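Local coordinates for protein rusticyanin (Thiobacillus ferrooxidans, PDB 2CAK) that carries electrons in the periplasm from cytochrome c552 to the A-type oxidase, using a single copper ion held in a blue copper site, at residues A[39-44]-A[84-89]; A[99-104]-A[134-139]; A[19-24]-A[28-33]. All coordinates share one frame; numbering follows the deposited sequence. Where two conformers were deposited one is given.

Interaction 1: A[39-44]-A[84-89]. With CU1 (copper (I) ion), chain B.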
loop_
_atom_site.group_PDB
_atom_site.type_symbol
_atom_site.label_atom_id
_atom_site.label_comp_id
_atom_site.label_asym_id
_atom_site.label_seq_id
_atom_site.Cartn_x
_atom_site.Cartn_y
_atom_site.Cartn_z
ATOM N N VAL A 39 -2.191 6.153 6.390
ATOM C CA VAL A 39 -2.619 5.077 5.495
ATOM C C VAL A 39 -2.001 3.782 5.996
ATOM O O VAL A 39 -0.773 3.695 6.084
ATOM C CB VAL A 39 -2.204 5.357 4.053
ATOM C CG1 VAL A 39 -2.610 4.215 3.125
ATOM C CG2 VAL A 39 -2.817 6.663 3.520
ATOM N N VAL A 40 -2.810 2.752 6.274
ATOM C CA VAL A 40 -2.240 1.462 6.686
ATOM C C VAL A 40 -2.725 0.403 5.703
ATOM O O VAL A 40 -3.917 0.095 5.623
ATOM C CB VAL A 40 -2.565 1.075 8.153
ATOM C CG1 VAL A 40 -1.877 -0.214 8.488
ATOM C CG2 VAL A 40 -2.188 2.209 9.121
ATOM N N ALA A 41 -1.784 -0.084 4.896
ATOM C CA ALA A 41 -2.068 -1.007 3.824
ATOM C C ALA A 41 -1.403 -2.362 4.095
ATOM O O ALA A 41 -0.335 -2.468 4.656
ATOM C CB ALA A 41 -1.464 -0.492 2.511
ATOM N N ALA A 42 -2.103 -3.429 3.698
ATOM C CA ALA A 42 -1.641 -4.804 3.823
ATOM C C ALA A 42 -1.716 -5.514 2.493
ATOM O O ALA A 42 -2.622 -5.260 1.684
ATOM C CB ALA A 42 -2.434 -5.586 4.876
ATOM N N ALA A 43 -0.780 -6.424 2.244
ATOM C CA ALA A 43 -0.779 -7.299 1.082
ATOM C C ALA A 43 -1.468 -8.630 1.410
ATOM O O ALA A 43 -0.933 -9.374 2.244
ATOM C CB ALA A 43 0.628 -7.581 0.595
ATOM N N VAL A 44 -2.619 -8.860 0.820
ATOM C CA VAL A 44 -3.427 -10.068 0.927
ATOM C C VAL A 44 -3.669 -10.496 2.374
ATOM O O VAL A 44 -3.115 -11.433 2.930
ATOM C CB VAL A 44 -2.881 -11.241 0.099
ATOM C CG1 VAL A 44 -4.017 -12.228 -0.167
ATOM C CG2 VAL A 44 -2.322 -10.788 -1.232
ATOM N N HIS A 84 5.762 -9.117 -1.453
ATOM C CA HIS A 84 5.126 -8.027 -2.182
ATOM C C HIS A 84 5.753 -6.693 -1.847
ATOM O O HIS A 84 6.299 -6.479 -0.760
ATOM C CB HIS A 84 3.646 -7.992 -1.760
ATOM C CG HIS A 84 2.846 -9.211 -2.046
ATOM N ND1 HIS A 84 2.354 -9.566 -3.285
ATOM C CD2 HIS A 84 2.403 -10.148 -1.164
ATOM C CE1 HIS A 84 1.653 -10.673 -3.121
ATOM N NE2 HIS A 84 1.665 -11.083 -1.839
ATOM N N SER A 85 5.619 -5.761 -2.774
ATOM C CA SER A 85 6.065 -4.384 -2.548
ATOM C C SER A 85 4.878 -3.426 -2.608
ATOM O O SER A 85 3.776 -3.796 -3.018
ATOM C CB SER A 85 7.118 -3.931 -3.569
ATOM O OG SER A 85 6.584 -3.757 -4.869
ATOM N N PHE A 86 5.076 -2.185 -2.216
ATOM C CA PHE A 86 4.091 -1.110 -2.281
ATOM C C PHE A 86 4.807 0.117 -2.858
ATOM O O PHE A 86 5.615 0.742 -2.174
ATOM C CB PHE A 86 3.517 -0.816 -0.894
ATOM C CG PHE A 86 2.405 0.213 -0.862
ATOM C CD1 PHE A 86 1.071 -0.199 -0.791
ATOM C CD2 PHE A 86 2.620 1.561 -0.898
ATOM C CE1 PHE A 86 0.051 0.716 -0.776
ATOM C CE2 PHE A 86 1.570 2.442 -0.898
ATOM C CZ PHE A 86 0.274 2.072 -0.818
ATOM N N ASP A 87 4.525 0.445 -4.100
ATOM C CA ASP A 87 5.228 1.508 -4.805
ATOM C C ASP A 87 4.224 2.462 -5.450
ATOM O O ASP A 87 3.254 2.017 -6.093
ATOM C CB ASP A 87 6.138 0.914 -5.896
ATOM C CG ASP A 87 7.214 0.070 -5.238
ATOM O OD1 ASP A 87 8.035 0.653 -4.488
ATOM O OD2 ASP A 87 7.215 -1.139 -5.398
ATOM N N ILE A 88 4.480 3.763 -5.345
ATOM C CA ILE A 88 3.584 4.785 -5.915
ATOM C C ILE A 88 4.205 5.342 -7.190
ATOM O O ILE A 88 5.382 5.742 -7.206
ATOM C CB ILE A 88 3.306 5.878 -4.877
ATOM C CG1 ILE A 88 2.702 5.311 -3.587
ATOM C CG2 ILE A 88 2.434 6.966 -5.467
ATOM C CD1 ILE A 88 2.670 6.282 -2.409
ATOM N N THR A 89 3.419 5.362 -8.258
ATOM C CA THR A 89 3.819 5.835 -9.568
ATOM C C THR A 89 2.755 6.719 -10.190
ATOM O O THR A 89 1.612 6.658 -9.730
ATOM C CB THR A 89 4.120 4.624 -10.461
ATOM O OG1 THR A 89 4.538 5.018 -11.769
ATOM C CG2 THR A 89 2.893 3.716 -10.596
HETATM CU CU CU1 B . 2.599 -8.674 -5.124
#

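Interaction 2: A[99-104]-A[134-139]. With CU1 (copper (I) ion), chain B.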
loop_
_atom_site.group_PDB
_atom_site.type_symbol
_atom_site.label_atom_id
_atom_site.label_comp_id
_atom_site.label_asym_id
_atom_site.label_seq_id
_atom_site.Cartn_x
_atom_site.Cartn_y
_atom_site.Cartn_z
ATOM N N PRO A 99 6.119 -4.406 -15.079
ATOM C CA PRO A 99 5.624 -3.085 -15.369
ATOM C C PRO A 99 6.693 -2.011 -15.405
ATOM O O PRO A 99 7.602 -1.981 -14.610
ATOM C CB PRO A 99 4.617 -2.850 -14.241
ATOM C CG PRO A 99 4.753 -3.917 -13.238
ATOM C CD PRO A 99 5.631 -4.982 -13.807
ATOM N N VAL A 100 6.545 -1.044 -16.313
ATOM C CA VAL A 100 7.412 0.135 -16.459
ATOM C C VAL A 100 6.758 1.227 -15.632
ATOM O O VAL A 100 5.727 1.771 -16.047
ATOM C CB VAL A 100 7.612 0.530 -17.944
ATOM N N ILE A 101 7.307 1.518 -14.455
ATOM C CA ILE A 101 6.602 2.433 -13.532
ATOM C C ILE A 101 7.503 3.569 -13.083
ATOM O O ILE A 101 7.132 4.411 -12.246
ATOM C CB ILE A 101 6.030 1.702 -12.307
ATOM C CG1 ILE A 101 7.072 0.980 -11.461
ATOM C CG2 ILE A 101 4.930 0.753 -12.697
ATOM C CD1 ILE A 101 6.525 0.527 -10.098
ATOM N N ASP A 102 8.719 3.641 -13.602
ATOM C CA ASP A 102 9.604 4.709 -13.221
ATOM C C ASP A 102 9.144 6.042 -13.779
ATOM O O ASP A 102 8.667 6.096 -14.899
ATOM C CB ASP A 102 11.026 4.435 -13.753
ATOM C CG ASP A 102 11.464 3.035 -13.442
ATOM O OD1 ASP A 102 11.902 2.925 -12.282
ATOM O OD2 ASP A 102 11.430 2.177 -14.371
ATOM N N PRO A 103 9.376 7.145 -13.073
ATOM C CA PRO A 103 9.973 7.140 -11.746
ATOM C C PRO A 103 8.986 6.776 -10.638
ATOM O O PRO A 103 7.816 7.152 -10.634
ATOM C CB PRO A 103 10.383 8.580 -11.541
ATOM C CG PRO A 103 9.447 9.335 -12.406
ATOM C CD PRO A 103 9.117 8.502 -13.604
ATOM N N ILE A 104 9.458 6.026 -9.650
ATOM C CA ILE A 104 8.718 5.715 -8.438
ATOM C C ILE A 104 8.831 6.918 -7.494
ATOM O O ILE A 104 9.947 7.294 -7.122
ATOM C CB ILE A 104 9.209 4.396 -7.822
ATOM C CG1 ILE A 104 8.973 3.197 -8.739
ATOM C CG2 ILE A 104 8.535 4.157 -6.482
ATOM C CD1 ILE A 104 9.631 1.927 -8.295
ATOM N N TYR A 134 -0.954 5.916 -8.686
ATOM C CA TYR A 134 -1.351 4.544 -8.496
ATOM C C TYR A 134 -0.373 3.874 -7.520
ATOM O O TYR A 134 0.812 4.182 -7.576
ATOM C CB TYR A 134 -1.336 3.763 -9.820
ATOM C CG TYR A 134 -2.425 4.291 -10.740
ATOM C CD1 TYR A 134 -3.704 3.740 -10.763
ATOM C CD2 TYR A 134 -2.188 5.401 -11.565
ATOM C CE1 TYR A 134 -4.669 4.262 -11.597
ATOM C CE2 TYR A 134 -3.173 5.919 -12.360
ATOM C CZ TYR A 134 -4.411 5.344 -12.393
ATOM O OH TYR A 134 -5.399 5.887 -13.202
ATOM N N TYR A 135 -0.879 2.994 -6.680
ATOM C CA TYR A 135 -0.027 2.148 -5.846
ATOM C C TYR A 135 -0.058 0.738 -6.460
ATOM O O TYR A 135 -1.123 0.249 -6.814
ATOM C CB TYR A 135 -0.435 2.153 -4.367
ATOM C CG TYR A 135 -1.856 1.776 -3.999
ATOM C CD1 TYR A 135 -2.907 2.686 -4.043
ATOM C CD2 TYR A 135 -2.165 0.491 -3.605
ATOM C CE1 TYR A 135 -4.200 2.336 -3.717
ATOM C CE2 TYR A 135 -3.452 0.138 -3.249
ATOM C CZ TYR A 135 -4.456 1.052 -3.309
ATOM O OH TYR A 135 -5.745 0.661 -2.970
ATOM N N VAL A 136 1.140 0.141 -6.599
ATOM C CA VAL A 136 1.330 -1.094 -7.325
ATOM C C VAL A 136 2.282 -1.993 -6.576
ATOM O O VAL A 136 3.144 -1.515 -5.831
ATOM C CB VAL A 136 1.810 -0.869 -8.784
ATOM C CG1 VAL A 136 1.001 0.175 -9.517
ATOM C CG2 VAL A 136 3.289 -0.495 -8.852
ATOM N N CYS A 137 2.212 -3.281 -6.814
ATOM C CA CYS A 137 3.218 -4.249 -6.449
ATOM C C CYS A 137 4.110 -4.542 -7.687
ATOM O O CYS A 137 3.567 -4.650 -8.800
ATOM C CB CYS A 137 2.604 -5.547 -5.967
ATOM S SG CYS A 137 3.815 -6.849 -5.550
ATOM N N GLN A 138 5.422 -4.662 -7.439
ATOM C CA GLN A 138 6.363 -4.920 -8.531
ATOM C C GLN A 138 6.667 -6.388 -8.792
ATOM O O GLN A 138 7.421 -6.670 -9.740
ATOM C CB GLN A 138 7.698 -4.175 -8.294
ATOM C CG GLN A 138 7.553 -2.679 -8.440
ATOM C CD GLN A 138 8.962 -2.077 -8.518
ATOM O OE1 GLN A 138 9.706 -1.742 -7.596
ATOM N NE2 GLN A 138 9.340 -2.068 -9.775
ATOM N N ILE A 139 6.142 -7.323 -8.003
ATOM C CA ILE A 139 6.417 -8.722 -8.313
ATOM C C ILE A 139 5.907 -9.024 -9.694
ATOM O O ILE A 139 4.739 -8.675 -9.966
ATOM C CB ILE A 139 5.811 -9.698 -7.308
ATOM C CG1 ILE A 139 6.476 -9.597 -5.929
ATOM C CG2 ILE A 139 5.936 -11.144 -7.813
ATOM C CD1 ILE A 139 5.897 -10.548 -4.862
HETATM CU CU CU1 B . 2.599 -8.674 -5.124
#

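Interaction 3: A[19-24]-A[28-33]. Unlike the reference sequence in segment 19-24: Q19 (reference Glu).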
loop_
_atom_site.group_PDB
_atom_site.type_symbol
_atom_site.label_atom_id
_atom_site.label_comp_id
_atom_site.label_asym_id
_atom_site.label_seq_id
_atom_site.Cartn_x
_atom_site.Cartn_y
_atom_site.Cartn_z
ATOM N N GLN A 19 -6.044 -1.106 12.394
ATOM C CA GLN A 19 -7.080 -0.264 12.966
ATOM C C GLN A 19 -6.714 1.195 13.054
ATOM O O GLN A 19 -7.534 2.043 13.459
ATOM C CB GLN A 19 -7.446 -0.775 14.395
ATOM C CG GLN A 19 -8.196 -2.075 14.183
ATOM N N LYS A 20 -5.475 1.555 12.713
ATOM C CA LYS A 20 -5.004 2.939 12.854
ATOM C C LYS A 20 -4.996 3.689 11.531
ATOM O O LYS A 20 -4.503 4.827 11.462
ATOM C CB LYS A 20 -3.618 2.973 13.461
ATOM C CG LYS A 20 -3.315 2.240 14.744
ATOM C CD LYS A 20 -4.385 2.243 15.786
ATOM C CE LYS A 20 -3.767 1.832 17.140
ATOM N NZ LYS A 20 -4.302 0.463 17.454
ATOM N N ASP A 21 -5.578 3.103 10.503
ATOM C CA ASP A 21 -5.837 3.876 9.274
ATOM C C ASP A 21 -6.864 4.978 9.596
ATOM O O ASP A 21 -7.960 4.647 10.093
ATOM C CB ASP A 21 -6.290 2.933 8.174
ATOM C CG ASP A 21 -6.558 3.668 6.891
ATOM O OD1 ASP A 21 -7.657 4.256 6.730
ATOM O OD2 ASP A 21 -5.645 3.664 6.016
ATOM N N THR A 22 -6.587 6.219 9.246
ATOM C CA THR A 22 -7.394 7.359 9.643
ATOM C C THR A 22 -8.427 7.788 8.610
ATOM O O THR A 22 -9.097 8.825 8.758
ATOM C CB THR A 22 -6.549 8.549 10.110
ATOM O OG1 THR A 22 -5.718 8.989 9.048
ATOM C CG2 THR A 22 -5.727 8.157 11.316
ATOM N N GLY A 23 -8.653 6.947 7.597
ATOM C CA GLY A 23 -9.601 7.274 6.538
ATOM C C GLY A 23 -11.031 6.922 6.907
ATOM O O GLY A 23 -11.306 6.207 7.857
ATOM N N LYS A 24 -11.950 7.445 6.092
ATOM C CA LYS A 24 -13.358 7.180 6.221
ATOM C C LYS A 24 -13.831 6.507 4.935
ATOM O O LYS A 24 -13.561 6.989 3.839
ATOM C CB LYS A 24 -14.180 8.450 6.482
ATOM C CG LYS A 24 -15.670 8.127 6.612
ATOM C CD LYS A 24 -15.843 7.038 7.674
ATOM C CE LYS A 24 -17.209 7.157 8.350
ATOM N NZ LYS A 24 -17.672 5.812 8.830
ATOM N N ASP A 28 -16.155 2.030 -2.474
ATOM C CA ASP A 28 -14.770 1.495 -2.571
ATOM C C ASP A 28 -13.757 2.639 -2.559
ATOM O O ASP A 28 -12.711 2.564 -3.189
ATOM C CB ASP A 28 -14.556 0.570 -3.755
ATOM C CG ASP A 28 -13.289 -0.290 -3.703
ATOM O OD1 ASP A 28 -12.810 -0.853 -2.674
ATOM O OD2 ASP A 28 -12.634 -0.508 -4.774
ATOM N N THR A 29 -14.104 3.723 -1.855
ATOM C CA THR A 29 -13.167 4.848 -1.698
ATOM C C THR A 29 -12.885 5.092 -0.220
ATOM O O THR A 29 -13.797 4.933 0.620
ATOM C CB THR A 29 -13.778 6.104 -2.333
ATOM O OG1 THR A 29 -13.960 5.864 -3.739
ATOM C CG2 THR A 29 -12.843 7.266 -2.172
ATOM N N VAL A 30 -11.652 5.439 0.114
ATOM C CA VAL A 30 -11.252 5.813 1.475
ATOM C C VAL A 30 -10.809 7.267 1.439
ATOM O O VAL A 30 -9.870 7.591 0.696
ATOM C CB VAL A 30 -10.138 4.897 2.027
ATOM C CG1 VAL A 30 -9.831 5.280 3.481
ATOM C CG2 VAL A 30 -10.551 3.441 1.859
ATOM N N THR A 31 -11.457 8.111 2.210
ATOM C CA THR A 31 -11.205 9.537 2.206
ATOM C C THR A 31 -10.489 9.950 3.503
ATOM O O THR A 31 -10.933 9.628 4.591
ATOM C CB THR A 31 -12.498 10.355 2.035
ATOM O OG1 THR A 31 -13.131 10.022 0.766
ATOM C CG2 THR A 31 -12.163 11.814 2.023
ATOM N N TYR A 32 -9.382 10.652 3.350
ATOM C CA TYR A 32 -8.551 11.097 4.447
ATOM C C TYR A 32 -8.708 12.624 4.640
ATOM O O TYR A 32 -9.044 13.311 3.673
ATOM C CB TYR A 32 -7.082 10.743 4.163
ATOM C CG TYR A 32 -6.852 9.233 4.084
ATOM C CD1 TYR A 32 -7.033 8.546 2.896
ATOM C CD2 TYR A 32 -6.467 8.490 5.186
ATOM C CE1 TYR A 32 -6.847 7.185 2.777
ATOM C CE2 TYR A 32 -6.288 7.099 5.104
ATOM C CZ TYR A 32 -6.471 6.448 3.903
ATOM O OH TYR A 32 -6.297 5.122 3.751
ATOM N N SER A 33 -8.485 13.100 5.845
ATOM C CA SER A 33 -8.643 14.479 6.215
ATOM C C SER A 33 -7.616 14.857 7.273
ATOM O O SER A 33 -7.162 14.050 8.074
ATOM C CB SER A 33 -10.066 14.789 6.731
ATOM O OG SER A 33 -10.347 13.868 7.721
HETATM O O HOH W 1 -7.446 11.021 7.876
#

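Interaction 1: A[39-44]-A[84-89]
A43 meets H84, a copper ligand, and the contact is carried by apolar touching at two places along strand 36-43. At the copper end, the methyl of A43 lies against the imidazole of H84, its CB 3.6 Å from H84 CD2. V44 adds a branch where the strand has ended: its CG2 lies 4.0 Å from H84 NE2, with the two side chains crossing at about a right angle. Deeper in the protein, A41 CB approaches the ring of F86, 3.8 Å from F86 CE1; with CG anti to the backbone N (chi1 -175°), that ring is carried inward to the alanine and also meets Y135 and F124. A42, between the two alanines, turns its methyl the other way, the usual alternation along a strand.

Metal binding fixes the other side of the histidine. H84 ND1 bonds the copper at 2.1 Å, while the A43 and V44 methyls lie by CD2 and NE2; C137, H142 and M147 complete the metal site.

No hydrogen bond crosses the contact; within 84-89, S85 OG donates to D87 OD2 at 2.7 Å, nearly in line with the carboxylate C-O bond, and also takes the backbone N-H of Q138. In this cupredoxin fold the first histidine ligand stands ahead of a strand of one sheet and here packs on the end of strand 36-43 of the other.

Interaction 2: A[99-104]-A[134-139]
The contact belongs to the copper-ligand loop of the cupredoxin fold, where strand 131-136 runs out into C137 and the cover is supplied by the 99-104 loop. I101 makes two of the three side-chain contacts. Its CD1 meets V136 CG2 tip to tip at 3.6 Å in one of two V136 conformers, a less certain touch, and lies 3.8 Å from Q138 CG, so one methyl bridges two residues flanking the cysteine ligand. CG1 of I101 stands between the backbone N and the carbonyl carbon (chi1 59°), a crowded position that nevertheless sends the extended end of the chain at the strand. I104 arrives beside it, and its CD1 touches the end of the Q138 side chain; the amide thus lies against two isoleucine methyls.

On the other side of the backbone, C137 turns away from the loop. Its SG, anti to the backbone N (chi1 178°), bonds copper at 2.2 Å and accepts the backbone N-H of I139 at 3.4 Å, a long but nearly straight bond (166°). Such N-H donation to a thiolate would probably draw some charge off the sulfur.

Strand 131-136 lies between strands 148-153 and 87-89: Y135 pairs with G149, V136 with D87. The covering loop connects strand 87-89 to 106-107 at the sheet edge and is fastened by T89 OG1 to I101 O, while Y95 and F148 also pack on V136.

Interaction 3: A[19-24]-A[28-33]
D21 and Y32 join through a hydrogen bond at the end of a tyrosine ring that can be followed outward from its root. Y32 CB leaves the backbone with CG anti to the carbonyl carbon (chi1 -64°), which lays the ring against the 21-23 turn. CG and CD2 lie against G23: its CA sits over one face, offset toward the rim, 3.9 Å from the ring centroid, making a CH-pi contact. T22 OG1 stands at the ring edge near CD2. CE2 comes 3.4 Å from G23 N, CZ lies 3.6 Å from D21 OD2, and OH donates to D21 OD2 at 2.8 Å, meeting the syn lone pair of that oxygen, with carboxylate and ring planes 66° apart.

The carboxylate serves several donors. D21 OD1 accepts G23 N at 3.0 Å from above the carboxylate plane, which closes an Asx turn, and it also takes H56 ND1; OD2 additionally receives the backbone N-H of V40. Were D21 replaced by an alanine, the Y32 hydroxyl, G23 N, H56 ND1 and V40 N would probably all lose this acceptor, and the turn would be free to shift off the ring.

G23 fits tightly: a CB there would run into V30 CG1 and Y32 CE2. Beyond it K24 and T31 form an antiparallel hydrogen-bonded pair, K24 N to T31 O at 2.8 Å and T31 N to K24 O at 2.9 Å. V30 CA adds a CA-H...O contact to K24 O. A water accepts from S33 N, donates to T22 O and bonds T22 OG1, which also bonds H38 N. The whole is a beta-hairpin of strands 24-26 and 29-31 at the edge of a sheet, its entry set by an Asx turn over an aromatic ring.

Overall arrangement
From the N terminus, interaction 3 comes first, closing the short hairpin that follows helix 11-18 at one edge of the seven-strand sheet. The chain then enters strand 36-43 of the other sheet, where Y32 packs on V39 and so couples the hairpin to interaction 1. Interaction 1 closes a longer loop, between strand 36-43 and the copper histidine ahead of strand 87-89, and ties the two sheets together. Interaction 2 opens after it and joins the 99-104 loop to strand 131-136. The three follow in series, none enclosing another. Interactions 1 and 2 share the copper and neighbouring strands; interactions 2 and 3 lie on opposite sides of the chain's centre.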